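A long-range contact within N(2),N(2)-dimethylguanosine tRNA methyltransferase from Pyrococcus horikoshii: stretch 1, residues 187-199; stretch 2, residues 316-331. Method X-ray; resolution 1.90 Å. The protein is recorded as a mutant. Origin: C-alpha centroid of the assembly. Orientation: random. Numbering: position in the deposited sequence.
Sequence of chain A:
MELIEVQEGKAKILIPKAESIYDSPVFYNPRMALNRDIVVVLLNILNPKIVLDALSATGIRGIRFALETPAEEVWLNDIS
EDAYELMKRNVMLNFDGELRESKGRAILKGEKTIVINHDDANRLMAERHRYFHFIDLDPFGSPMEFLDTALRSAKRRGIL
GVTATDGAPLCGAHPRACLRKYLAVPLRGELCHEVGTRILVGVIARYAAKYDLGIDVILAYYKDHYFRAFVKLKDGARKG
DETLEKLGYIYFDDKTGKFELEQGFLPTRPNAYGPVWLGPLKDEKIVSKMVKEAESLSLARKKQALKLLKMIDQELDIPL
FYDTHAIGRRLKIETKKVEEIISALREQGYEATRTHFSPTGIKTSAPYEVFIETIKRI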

# COMPACT_ATOMS: atom_id res chain seq x y z
N LEU A 187 11.92 -8.96 -9.90
CA LEU A 187 12.85 -9.95 -9.40
C LEU A 187 12.07 -11.03 -8.66
O LEU A 187 11.41 -10.76 -7.66
N ARG A 188 12.12 -12.26 -9.15
CA ARG A 188 11.41 -13.34 -8.47
C ARG A 188 12.26 -13.94 -7.35
O ARG A 188 13.45 -13.64 -7.24
N GLY A 189 11.64 -14.76 -6.52
CA GLY A 189 12.39 -15.37 -5.42
C GLY A 189 12.01 -14.81 -4.06
O GLY A 189 10.99 -14.15 -3.90
N GLU A 190 12.87 -15.06 -3.08
CA GLU A 190 12.65 -14.63 -1.71
C GLU A 190 12.45 -13.14 -1.48
O GLU A 190 11.82 -12.74 -0.50
N LEU A 191 12.98 -12.30 -2.36
CA LEU A 191 12.85 -10.86 -2.19
C LEU A 191 11.68 -10.23 -2.94
O LEU A 191 11.41 -9.04 -2.78
N CYS A 192 10.97 -11.03 -3.74
CA CYS A 192 9.88 -10.50 -4.56
C CYS A 192 8.79 -9.69 -3.86
O CYS A 192 8.30 -8.70 -4.42
N HIS A 193 8.40 -10.08 -2.65
CA HIS A 193 7.36 -9.33 -1.95
C HIS A 193 7.82 -7.88 -1.74
O HIS A 193 7.05 -6.94 -1.94
N GLU A 194 9.08 -7.69 -1.35
CA GLU A 194 9.57 -6.34 -1.14
C GLU A 194 9.86 -5.62 -2.45
O GLU A 194 9.53 -4.44 -2.59
N VAL A 195 10.48 -6.31 -3.40
CA VAL A 195 10.79 -5.69 -4.69
C VAL A 195 9.50 -5.23 -5.36
O VAL A 195 9.42 -4.12 -5.90
N GLY A 196 8.48 -6.08 -5.31
CA GLY A 196 7.19 -5.72 -5.89
C GLY A 196 6.63 -4.48 -5.22
O GLY A 196 6.04 -3.61 -5.87
N THR A 197 6.81 -4.40 -3.90
CA THR A 197 6.32 -3.26 -3.13
C THR A 197 7.09 -2.00 -3.54
O THR A 197 6.51 -0.93 -3.68
N ARG A 198 8.40 -2.14 -3.73
CA ARG A 198 9.23 -1.00 -4.12
C ARG A 198 8.97 -0.61 -5.57
O ARG A 198 9.14 0.55 -5.94
N ILE A 199 8.56 -1.57 -6.40
CA ILE A 199 8.23 -1.28 -7.79
C ILE A 199 6.96 -0.43 -7.80
O ILE A 199 6.86 0.55 -8.54
N LEU A 316 13.12 -2.93 10.80
CA LEU A 316 14.16 -2.01 10.37
C LEU A 316 13.79 -1.56 8.96
O LEU A 316 13.47 -2.38 8.11
N ASP A 317 13.83 -0.25 8.71
CA ASP A 317 13.50 0.26 7.38
C ASP A 317 14.79 0.44 6.61
O ASP A 317 15.49 1.45 6.75
N ILE A 318 15.12 -0.56 5.81
CA ILE A 318 16.34 -0.55 5.01
C ILE A 318 16.03 -1.36 3.75
O ILE A 318 15.17 -2.25 3.78
N PRO A 319 16.70 -1.06 2.63
CA PRO A 319 16.42 -1.81 1.41
C PRO A 319 16.75 -3.30 1.46
O PRO A 319 17.89 -3.70 1.73
N LEU A 320 15.73 -4.12 1.19
CA LEU A 320 15.86 -5.57 1.14
C LEU A 320 16.23 -6.29 2.44
O LEU A 320 16.22 -5.70 3.53
N PHE A 321 16.53 -7.57 2.32
CA PHE A 321 16.86 -8.39 3.49
C PHE A 321 17.49 -9.70 3.05
O PHE A 321 17.62 -9.97 1.86
N TYR A 322 17.89 -10.51 4.02
CA TYR A 322 18.50 -11.80 3.73
C TYR A 322 17.56 -12.89 4.23
O TYR A 322 17.18 -12.90 5.40
N ASP A 323 17.18 -13.79 3.33
CA ASP A 323 16.28 -14.89 3.69
C ASP A 323 17.15 -16.08 4.08
O ASP A 323 17.79 -16.70 3.24
N THR A 324 17.18 -16.40 5.38
CA THR A 324 17.99 -17.49 5.89
C THR A 324 17.73 -18.82 5.18
O THR A 324 18.66 -19.58 4.90
N HIS A 325 16.47 -19.11 4.89
CA HIS A 325 16.13 -20.36 4.22
C HIS A 325 16.64 -20.39 2.78
O HIS A 325 17.39 -21.30 2.40
N ALA A 326 16.25 -19.40 1.99
CA ALA A 326 16.67 -19.34 0.59
C ALA A 326 18.19 -19.31 0.43
O ALA A 326 18.75 -19.98 -0.44
N ILE A 327 18.87 -18.52 1.26
CA ILE A 327 20.32 -18.42 1.17
C ILE A 327 20.95 -19.77 1.51
O ILE A 327 21.95 -20.16 0.90
N GLY A 328 20.36 -20.48 2.46
CA GLY A 328 20.87 -21.79 2.82
C GLY A 328 20.81 -22.71 1.60
O GLY A 328 21.76 -23.46 1.34
N ARG A 329 19.71 -22.66 0.86
CA ARG A 329 19.56 -23.51 -0.32
C ARG A 329 20.49 -23.09 -1.46
O ARG A 329 21.05 -23.93 -2.16
N ARG A 330 20.67 -21.78 -1.64
CA ARG A 330 21.53 -21.27 -2.70
C ARG A 330 23.00 -21.62 -2.45
O ARG A 330 23.69 -22.09 -3.36
N LEU A 331 23.46 -21.39 -1.23
CA LEU A 331 24.85 -21.68 -0.88
C LEU A 331 25.08 -23.15 -0.56
O LEU A 331 26.22 -23.62 -0.55

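A carboxylate that leaves a turn or helix can anchor a distant segment, provided its rotamer delivers the oxygens to hydrogen-bond donors; this contact does so twice. Glu 190, in the type I turn from Gly 189 to Cys 192, points toward the second stretch. With chi1 p and chi2 near -98°, between wells, it curls over Ala 326 and presents both oxygens to Arg 330: Arg 330 NH2 to Glu 190 OE1 is 2.9 Å and Arg 330 NE to Glu 190 OE2 is 3.0 Å, a bidentate salt bridge. Arg 330 reaches it from its helix with chi1 m and chi2 and chi3 both t. Two waters extend the join, one between Glu 190 OE2 and Asp 323 N, the other between Glu 190 O and Asp 323 OD2. Asp 323 (chi1 t) also caps its helix, OD1 accepting from Ala 326 N at 2.9 Å.

Four residues after Glu 190, in the helix of the first stretch, Glu 194 is extended (t, t), which carries OE2 to Leu 320 N, 2.7 Å away. Glu 194 OE2 also accepts from Arg 198 NE at 2.7 Å, part of a salt bridge, and Arg 198 (m, t, t) lays a guanidinium face over Pro 319 CA; a water links its NH1 to Asp 317 OD1. Between these polar anchors, Leu 191 (m, p) sets CD1 over the Phe 321 ring, 4.2 Å from its centroid, while Leu 191 CD2 meets Leu 320 CD1 at 4.2 Å.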

# COMPACT_ATOMS: atom_id res chain seq x y z
CB LEU A 187 13.86 -9.32 -8.44
CG LEU A 187 14.76 -10.31 -7.68
CD1 LEU A 187 15.58 -11.13 -8.67
CD2 LEU A 187 15.67 -9.56 -6.72
CB ARG A 188 10.98 -14.42 -9.48
CG ARG A 188 11.99 -14.75 -10.57
CD ARG A 188 13.11 -15.65 -10.07
NE ARG A 188 14.28 -14.90 -9.63
CZ ARG A 188 15.35 -15.45 -9.06
NH1 ARG A 188 16.38 -14.69 -8.69
NH2 ARG A 188 15.39 -16.76 -8.85
CB GLU A 190 13.80 -15.12 -0.81
CG GLU A 190 15.17 -14.62 -1.25
CD GLU A 190 15.93 -15.64 -2.08
OE1 GLU A 190 15.33 -16.26 -2.98
OE2 GLU A 190 17.14 -15.81 -1.83
CB LEU A 191 14.15 -10.17 -2.63
CG LEU A 191 15.32 -10.07 -1.64
CD1 LEU A 191 15.43 -11.32 -0.79
CD2 LEU A 191 16.61 -9.81 -2.41
CB CYS A 192 9.25 -11.61 -5.40
SG CYS A 192 8.23 -12.79 -4.51
CB HIS A 193 7.06 -9.97 -0.59
CG HIS A 193 6.41 -11.32 -0.70
ND1 HIS A 193 6.29 -12.17 0.37
CD2 HIS A 193 5.85 -11.96 -1.76
CE1 HIS A 193 5.69 -13.28 -0.02
NE2 HIS A 193 5.41 -13.18 -1.31
CB GLU A 194 10.82 -6.30 -0.25
CG GLU A 194 11.20 -4.86 0.09
CD GLU A 194 12.37 -4.73 1.05
OE1 GLU A 194 12.61 -5.67 1.84
OE2 GLU A 194 13.03 -3.67 1.03
CB VAL A 195 11.56 -6.66 -5.61
CG1 VAL A 195 11.72 -6.05 -7.01
CG2 VAL A 195 12.94 -6.95 -5.02
CB THR A 197 6.47 -3.51 -1.61
OG1 THR A 197 5.63 -4.60 -1.21
CG2 THR A 197 6.05 -2.28 -0.82
CB ARG A 198 10.71 -1.31 -3.90
CG ARG A 198 11.09 -1.28 -2.43
CD ARG A 198 12.54 -1.65 -2.18
NE ARG A 198 12.80 -1.66 -0.74
CZ ARG A 198 13.01 -0.57 -0.00
NH1 ARG A 198 13.22 -0.69 1.30
NH2 ARG A 198 13.03 0.63 -0.57
CB ILE A 199 7.99 -2.58 -8.62
CG1 ILE A 199 9.33 -3.25 -8.94
CG2 ILE A 199 7.27 -2.24 -9.94
CD1 ILE A 199 9.21 -4.63 -9.56
CB LEU A 316 15.51 -2.73 10.36
CG LEU A 316 16.74 -1.96 9.90
CD1 LEU A 316 16.99 -0.78 10.85
CD2 LEU A 316 17.96 -2.89 9.86
CB ASP A 317 12.74 1.58 7.47
CG ASP A 317 12.06 1.97 6.16
OD1 ASP A 317 12.21 1.24 5.16
OD2 ASP A 317 11.38 3.01 6.13
CB ILE A 318 17.49 -1.20 5.81
CG1 ILE A 318 18.80 -1.12 5.03
CG2 ILE A 318 17.13 -2.64 6.15
CD1 ILE A 318 20.02 -1.49 5.86
CB PRO A 319 17.23 -1.07 0.35
CG PRO A 319 17.27 0.34 0.86
CD PRO A 319 17.53 0.13 2.34
CB LEU A 320 16.83 -5.95 0.01
CG LEU A 320 16.49 -5.25 -1.32
CD1 LEU A 320 17.44 -5.71 -2.42
CD2 LEU A 320 15.04 -5.55 -1.70
CB PHE A 321 15.59 -8.67 4.29
CG PHE A 321 14.51 -9.38 3.51
CD1 PHE A 321 14.43 -10.77 3.50
CD2 PHE A 321 13.57 -8.65 2.77
CE1 PHE A 321 13.43 -11.43 2.77
CE2 PHE A 321 12.57 -9.30 2.05
CZ PHE A 321 12.50 -10.69 2.05
CB TYR A 322 19.87 -11.92 4.42
CG TYR A 322 20.86 -10.87 3.96
CD1 TYR A 322 21.22 -10.77 2.61
CD2 TYR A 322 21.42 -9.97 4.86
CE1 TYR A 322 22.11 -9.78 2.17
CE2 TYR A 322 22.31 -8.98 4.42
CZ TYR A 322 22.65 -8.89 3.08
OH TYR A 322 23.51 -7.91 2.65
CB ASP A 323 15.39 -15.24 2.50
CG ASP A 323 14.28 -16.21 2.87
OD1 ASP A 323 14.59 -17.39 3.15
OD2 ASP A 323 13.11 -15.78 2.89
CB THR A 324 17.76 -17.69 7.40
OG1 THR A 324 17.97 -16.45 8.09
CG2 THR A 324 18.73 -18.72 7.95
CB HIS A 325 14.62 -20.56 4.25
CG HIS A 325 14.18 -21.88 3.69
ND1 HIS A 325 14.12 -22.13 2.33
CD2 HIS A 325 13.83 -23.04 4.30
CE1 HIS A 325 13.75 -23.38 2.13
NE2 HIS A 325 13.57 -23.96 3.31
CB ALA A 326 16.05 -18.13 -0.10
CB ILE A 327 20.87 -17.33 2.12
CG1 ILE A 327 20.43 -15.95 1.61
CG2 ILE A 327 22.40 -17.41 2.18
CD1 ILE A 327 20.93 -14.78 2.45
CB ARG A 329 18.11 -23.49 -0.82
CG ARG A 329 17.11 -24.05 0.17
CD ARG A 329 15.70 -24.13 -0.42
NE ARG A 329 15.59 -25.14 -1.48
CZ ARG A 329 15.84 -24.91 -2.77
NH1 ARG A 329 16.21 -23.70 -3.16
NH2 ARG A 329 15.73 -25.89 -3.65
CB ARG A 330 21.38 -19.75 -2.84
CG ARG A 330 20.01 -19.30 -3.34
CD ARG A 330 19.93 -17.78 -3.53
NE ARG A 330 18.59 -17.34 -3.90
CZ ARG A 330 18.03 -17.52 -5.09
NH1 ARG A 330 18.70 -18.13 -6.07
NH2 ARG A 330 16.79 -17.10 -5.32
CB LEU A 331 25.27 -20.83 0.33
CG LEU A 331 25.35 -19.31 0.11
CD1 LEU A 331 25.67 -18.62 1.44
CD2 LEU A 331 26.42 -18.99 -0.92
O HOH W 1 18.06 -13.97 0.72
O HOH W 2 11.17 -15.08 1.28
O HOH W 3 14.16 1.50 3.04